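Major pilin backbone protein T-antigen, T13 (Streptococcus pyogenes, PDB 6BBT) forms, as the major backbone subunit, the shaft of the streptococcal surface pilus and serves as the Lancefield T-antigen used in serotyping. Local coordinates at residues Y97-Q102 against W116-Y121; N22-P27 against N152-T157. One frame throughout, in Å; residues are numbered along the deposited sequence.

In the fold
Both contacts belong to the domain built round an intramolecular isopeptide bond, Lys15 NZ to Asn152 CG. Interaction 1, strand pairing within one sheet, comes to it through Glu101; interaction 2, which packs the loop between strands 10-17 and 29-37 against the long strand 148-166 running on into the second domain, contains Asn152 itself. Their centres lie 28 Å apart, yet Glu101 OE2 is 2.5 Å from Asn152 OD1, a close polar pair whose nature is not settled, while Glu101 OE1 is hydrogen-bonded to Lys15 NZ. Glu101 thus resembles the acidic residue thought to promote such bonds in pilin domains. A glycerol, probably from the crystallisation liquor, is hydrogen-bonded to Phe154 O near Ile24.

Interaction 1: residues Y97-Q102 against W116-Y121; sequences YTVSEQ and WTVDVY
The Tyr97 ring turns an edge to strand 116-121: Val118 O lies in its plane, 3.9 Å from CD1. Val120 CG2 approaches the same ring obliquely, 3.7 Å from CE1. Trp116 has Val99 O near its ring plane, at the CD1 edge. Aromatic partners come from outside the two strands: Phe150 meets the Trp116 ring edge-to-face, and Phe84 meets Tyr97 with the planes at about 45°. Tyr97 lies on the buried face with CG beside its backbone N (chi1 -57°), and its hydroxyl is hydrogen-bonded to Glu55 O.

Between the rings, Val99 CG2 and Val118 CG2 touch at 3.6 Å on a diagonal across the strands, each methyl anti to its own carbonyl carbon. The backbones are antiparallel. Tyr97 and Val118 form one hydrogen-bonded pair and Val99 and Trp116 the next, with the Val99 N to Trp116 O bond nearly straight at 167°. Thr98 and Thr117 form the non-hydrogen-bonded pair between them, with side chains on the other, partly exposed face. Between the backbones at this pair, CA-H...O contacts join Thr117 CA to Tyr97 O and Thr98 CA to Trp116 O.

The chemistry is divided by face, as in a beta sandwich: threonines occupy one side; on the other, Trp116, Val99 and Val118 pack towards Phe150 and Ile148, and Tyr97 and Val120 towards Phe84. Four backbone bonds satisfy the amide groups of the two hydrogen-bonded pairs.

Interaction 2: residues N22-P27 against N152-T157; sequences NEILMP and NSFKTT
Pro27 stands over one face of Phe154 with its CD carbon, 3.5 Å from the ring centroid and 5° off the normal, a CH-pi contact, the proline ring itself steeply inclined to the phenyl plane. Ile24 meets the same ring in a different way. Its CG2 comes in at the edge, near the ring plane, 3.5 Å from CE2, the two side chains sliding past each other in opposite directions. That methyl also touches CG2 of Thr156, at 3.6 Å, so one methyl rests against both the phenyl edge and the threonine methyl.

Met26 crosses Phe154 at about a right angle. Its chain leaves with CG anti to the backbone N, then bends at both following torsions, which brings SD obliquely to 4.1 Å from Phe154 CE1, a Met-aromatic contact. The phenylalanine itself holds CG between its backbone N and carbonyl carbon (chi1 68°), directing the ring towards residues 24-27. Met17 and Ile109 of neighbouring strands also touch Phe154.

What joins loop to strand here is dispersion and CH-pi attraction, with no hydrogen bond between the two segments. One phenyl ring gathers proline, isoleucine and methionine around it two residues beyond the cross-linked Asn152, close to where the chain passes towards the second domain.

Interaction 1: residues Y97-Q102 against W116-Y121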
loop_
_atom_site.group_PDB
_atom_site.type_symbol
_atom_site.label_atom_id
_atom_site.label_comp_id
_atom_site.label_asym_id
_atom_site.label_seq_id
_atom_site.Cartn_x
_atom_site.Cartn_y
_atom_site.Cartn_z
ATOM N N TYR A 97 7.617 14.586 -23.056
ATOM C CA TYR A 97 6.573 14.455 -22.044
ATOM C C TYR A 97 7.189 14.195 -20.683
ATOM O O TYR A 97 8.322 13.725 -20.588
ATOM C CB TYR A 97 5.674 13.273 -22.375
ATOM C CG TYR A 97 4.999 13.281 -23.724
ATOM C CD1 TYR A 97 5.684 12.908 -24.875
ATOM C CD2 TYR A 97 3.647 13.601 -23.837
ATOM C CE1 TYR A 97 5.050 12.893 -26.110
ATOM C CE2 TYR A 97 3.002 13.572 -25.059
ATOM C CZ TYR A 97 3.704 13.220 -26.190
ATOM O OH TYR A 97 3.043 13.200 -27.397
ATOM N N THR A 98 6.411 14.467 -19.639
ATOM C CA THR A 98 6.796 14.143 -18.278
ATOM C C THR A 98 5.874 13.023 -17.784
ATOM O O THR A 98 4.657 13.093 -17.969
ATOM C CB THR A 98 6.741 15.388 -17.384
ATOM O OG1 THR A 98 7.566 16.415 -17.963
ATOM C CG2 THR A 98 7.235 15.079 -15.968
ATOM N N VAL A 99 6.468 11.976 -17.206
ATOM C CA VAL A 99 5.717 10.849 -16.627
ATOM C C VAL A 99 5.956 10.846 -15.117
ATOM O O VAL A 99 7.088 10.996 -14.663
ATOM C CB VAL A 99 6.134 9.507 -17.260
ATOM C CG1 VAL A 99 5.463 8.297 -16.576
ATOM C CG2 VAL A 99 5.800 9.525 -18.733
ATOM N N SER A 100 4.882 10.718 -14.351
ATOM C CA SER A 100 4.970 10.647 -12.897
ATOM C C SER A 100 3.943 9.667 -12.377
ATOM O O SER A 100 3.075 9.210 -13.130
ATOM C CB SER A 100 4.730 12.015 -12.276
ATOM O OG SER A 100 3.474 12.497 -12.674
ATOM N N GLU A 101 4.068 9.353 -11.100
ATOM C CA GLU A 101 3.105 8.510 -10.403
ATOM C C GLU A 101 2.320 9.394 -9.467
ATOM O O GLU A 101 2.892 10.133 -8.689
ATOM C CB GLU A 101 3.806 7.439 -9.579
ATOM C CG GLU A 101 2.854 6.556 -8.785
ATOM C CD GLU A 101 3.590 5.474 -7.998
ATOM O OE1 GLU A 101 4.081 4.508 -8.591
ATOM O OE2 GLU A 101 3.677 5.619 -6.773
ATOM N N GLN A 102 1.014 9.265 -9.516
ATOM C CA GLN A 102 0.122 9.958 -8.596
ATOM C C GLN A 102 0.294 9.483 -7.150
ATOM O O GLN A 102 0.350 8.271 -6.879
ATOM C CB GLN A 102 -1.304 9.690 -9.069
ATOM C CG GLN A 102 -2.410 10.371 -8.315
ATOM C CD GLN A 102 -3.733 10.188 -9.032
ATOM O OE1 GLN A 102 -4.394 9.142 -8.928
ATOM N NE2 GLN A 102 -4.118 11.202 -9.799
ATOM N N TRP A 116 9.937 11.388 -14.547
ATOM C CA TRP A 116 10.598 10.824 -15.696
ATOM C C TRP A 116 10.299 11.690 -16.903
ATOM O O TRP A 116 9.231 12.303 -16.988
ATOM C CB TRP A 116 10.092 9.409 -15.925
ATOM C CG TRP A 116 10.518 8.482 -14.858
ATOM C CD1 TRP A 116 9.977 8.353 -13.612
ATOM C CD2 TRP A 116 11.616 7.572 -14.917
ATOM N NE1 TRP A 116 10.659 7.398 -12.897
ATOM C CE2 TRP A 116 11.677 6.907 -13.670
ATOM C CE3 TRP A 116 12.570 7.269 -15.896
ATOM C CZ2 TRP A 116 12.644 5.938 -13.382
ATOM C CZ3 TRP A 116 13.515 6.291 -15.624
ATOM C CH2 TRP A 116 13.549 5.636 -14.372
ATOM N N THR A 117 11.245 11.736 -17.832
ATOM C CA THR A 117 11.069 12.471 -19.074
ATOM C C THR A 117 11.177 11.515 -20.239
ATOM O O THR A 117 11.949 10.557 -20.206
ATOM C CB THR A 117 12.040 13.672 -19.222
ATOM O OG1 THR A 117 11.722 14.384 -20.428
ATOM C CG2 THR A 117 13.487 13.232 -19.246
ATOM N N VAL A 118 10.366 11.780 -21.254
ATOM C CA VAL A 118 10.175 10.878 -22.365
ATOM C C VAL A 118 10.250 11.676 -23.672
ATOM O O VAL A 118 9.462 12.603 -23.861
ATOM C CB VAL A 118 8.798 10.188 -22.281
ATOM C CG1 VAL A 118 8.593 9.243 -23.458
ATOM C CG2 VAL A 118 8.668 9.418 -20.973
ATOM N N ASP A 119 11.189 11.309 -24.551
ATOM C CA ASP A 119 11.229 11.834 -25.925
ATOM C C ASP A 119 10.694 10.811 -26.908
ATOM O O ASP A 119 11.199 9.697 -26.988
ATOM C CB ASP A 119 12.657 12.227 -26.316
ATOM C CG ASP A 119 13.111 13.502 -25.648
ATOM O OD1 ASP A 119 12.271 14.297 -25.180
ATOM O OD2 ASP A 119 14.327 13.729 -25.598
ATOM N N VAL A 120 9.668 11.207 -27.655
ATOM C CA VAL A 120 9.095 10.371 -28.694
ATOM C C VAL A 120 9.561 10.914 -30.050
ATOM O O VAL A 120 9.269 12.064 -30.403
ATOM C CB VAL A 120 7.558 10.363 -28.607
ATOM C CG1 VAL A 120 6.972 9.378 -29.606
ATOM C CG2 VAL A 120 7.115 10.006 -27.189
ATOM N N TYR A 121 10.284 10.075 -30.782
ATOM C CA TYR A 121 10.847 10.433 -32.093
ATOM C C TYR A 121 9.823 10.137 -33.181
ATOM O O TYR A 121 9.528 8.973 -33.455
ATOM C CB TYR A 121 12.145 9.649 -32.350
ATOM C CG TYR A 121 13.333 10.210 -31.606
ATOM C CD1 TYR A 121 13.333 10.296 -30.214
ATOM C CD2 TYR A 121 14.453 10.671 -32.287
ATOM C CE1 TYR A 121 14.409 10.826 -29.527
ATOM C CE2 TYR A 121 15.534 11.203 -31.605
ATOM C CZ TYR A 121 15.507 11.275 -30.229
ATOM O OH TYR A 121 16.570 11.798 -29.546
#

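Interaction 2: residues N22-P27 against N152-T157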
loop_
_atom_site.group_PDB
_atom_site.type_symbol
_atom_site.label_atom_id
_atom_site.label_comp_id
_atom_site.label_asym_id
_atom_site.label_seq_id
_atom_site.Cartn_x
_atom_site.Cartn_y
_atom_site.Cartn_z
ATOM N N ASN A 22 5.800 -13.095 2.677
ATOM C CA ASN A 22 4.475 -13.572 2.321
ATOM C C ASN A 22 3.454 -13.617 3.443
ATOM O O ASN A 22 2.279 -13.724 3.156
ATOM C CB ASN A 22 4.541 -14.930 1.630
ATOM C CG ASN A 22 5.202 -14.872 0.283
ATOM O OD1 ASN A 22 5.399 -13.808 -0.302
ATOM N ND2 ASN A 22 5.548 -16.034 -0.228
ATOM N N GLU A 23 3.886 -13.511 4.701
ATOM C CA GLU A 23 2.963 -13.382 5.834
ATOM C C GLU A 23 2.231 -12.035 5.869
ATOM O O GLU A 23 1.253 -11.889 6.582
ATOM C CB GLU A 23 3.710 -13.527 7.162
ATOM C CG GLU A 23 4.291 -14.918 7.383
ATOM C CD GLU A 23 4.698 -15.178 8.832
ATOM O OE1 GLU A 23 4.872 -14.214 9.629
ATOM O OE2 GLU A 23 4.865 -16.372 9.164
ATOM N N ILE A 24 2.756 -11.041 5.157
ATOM C CA ILE A 24 2.170 -9.703 5.119
ATOM C C ILE A 24 1.145 -9.642 3.994
ATOM O O ILE A 24 1.359 -10.192 2.885
ATOM C CB ILE A 24 3.276 -8.644 4.947
ATOM C CG1 ILE A 24 4.118 -8.606 6.240
ATOM C CG2 ILE A 24 2.689 -7.266 4.632
ATOM C CD1 ILE A 24 5.348 -7.742 6.148
ATOM N N LEU A 25 0.020 -9.000 4.279
ATOM C CA LEU A 25 -1.030 -8.820 3.249
ATOM C C LEU A 25 -0.687 -7.635 2.342
ATOM O O LEU A 25 -0.601 -6.512 2.815
ATOM C CB LEU A 25 -2.391 -8.568 3.888
ATOM C CG LEU A 25 -3.116 -9.704 4.567
ATOM C CD1 LEU A 25 -4.524 -9.239 4.945
ATOM C CD2 LEU A 25 -3.153 -10.934 3.655
ATOM N N MET A 26 -0.496 -7.906 1.050
ATOM C CA MET A 26 -0.378 -6.833 0.033
ATOM C C MET A 26 -1.685 -5.998 0.042
ATOM O O MET A 26 -2.783 -6.588 0.039
ATOM C CB MET A 26 -0.179 -7.459 -1.358
ATOM C CG MET A 26 -0.018 -6.471 -2.519
ATOM S SD MET A 26 1.657 -5.781 -2.558
ATOM C CE MET A 26 2.559 -7.152 -3.283
ATOM N N PRO A 27 -1.584 -4.651 0.082
ATOM C CA PRO A 27 -2.819 -3.876 -0.024
ATOM C C PRO A 27 -3.538 -4.052 -1.373
ATOM O O PRO A 27 -2.899 -4.128 -2.418
ATOM C CB PRO A 27 -2.359 -2.427 0.176
ATOM C CG PRO A 27 -0.892 -2.420 -0.078
ATOM C CD PRO A 27 -0.405 -3.784 0.314
ATOM N N ASN A 152 7.306 1.460 -5.109
ATOM C CA ASN A 152 6.462 1.821 -3.959
ATOM C C ASN A 152 6.655 0.850 -2.807
ATOM O O ASN A 152 7.237 -0.219 -2.977
ATOM C CB ASN A 152 4.985 1.822 -4.369
ATOM C CG ASN A 152 4.718 2.732 -5.548
ATOM O OD1 ASN A 152 4.916 3.942 -5.400
ATOM N N SER A 153 6.204 1.245 -1.626
ATOM C CA SER A 153 6.294 0.389 -0.460
ATOM C C SER A 153 5.140 0.674 0.476
ATOM O O SER A 153 4.373 1.627 0.271
ATOM C CB SER A 153 7.637 0.604 0.256
ATOM O OG SER A 153 7.707 1.903 0.776
ATOM N N PHE A 154 5.012 -0.168 1.495
ATOM C CA PHE A 154 3.988 0.024 2.488
ATOM C C PHE A 154 4.430 -0.506 3.835
ATOM O O PHE A 154 5.363 -1.293 3.935
ATOM C CB PHE A 154 2.665 -0.598 2.048
ATOM C CG PHE A 154 2.675 -2.102 1.986
ATOM C CD1 PHE A 154 3.199 -2.762 0.884
ATOM C CD2 PHE A 154 2.168 -2.863 3.047
ATOM C CE1 PHE A 154 3.222 -4.151 0.824
ATOM C CE2 PHE A 154 2.188 -4.250 2.987
ATOM C CZ PHE A 154 2.702 -4.896 1.873
ATOM N N LYS A 155 3.756 -0.022 4.871
ATOM C CA LYS A 155 4.084 -0.375 6.222
ATOM C C LYS A 155 2.991 -1.247 6.798
ATOM O O LYS A 155 1.846 -1.241 6.318
ATOM C CB LYS A 155 4.231 0.877 7.059
ATOM C CG LYS A 155 5.528 1.603 6.758
ATOM C CD LYS A 155 5.635 2.903 7.523
ATOM C CE LYS A 155 6.980 3.544 7.217
ATOM N NZ LYS A 155 7.163 4.779 8.024
ATOM N N THR A 156 3.375 -1.978 7.832
ATOM C CA THR A 156 2.448 -2.685 8.691
ATOM C C THR A 156 2.642 -2.162 10.114
ATOM O O THR A 156 3.606 -1.436 10.404
ATOM C CB THR A 156 2.701 -4.197 8.654
ATOM O OG1 THR A 156 4.030 -4.467 9.090
ATOM C CG2 THR A 156 2.513 -4.752 7.254
ATOM N N THR A 157 1.724 -2.535 10.994
ATOM C CA THR A 157 1.811 -2.158 12.378
ATOM C C THR A 157 1.661 -3.426 13.253
ATOM O O THR A 157 1.931 -4.549 12.779
ATOM C CB THR A 157 0.831 -1.001 12.684
ATOM O OG1 THR A 157 1.076 -0.502 14.003
ATOM C CG2 THR A 157 -0.611 -1.428 12.537
#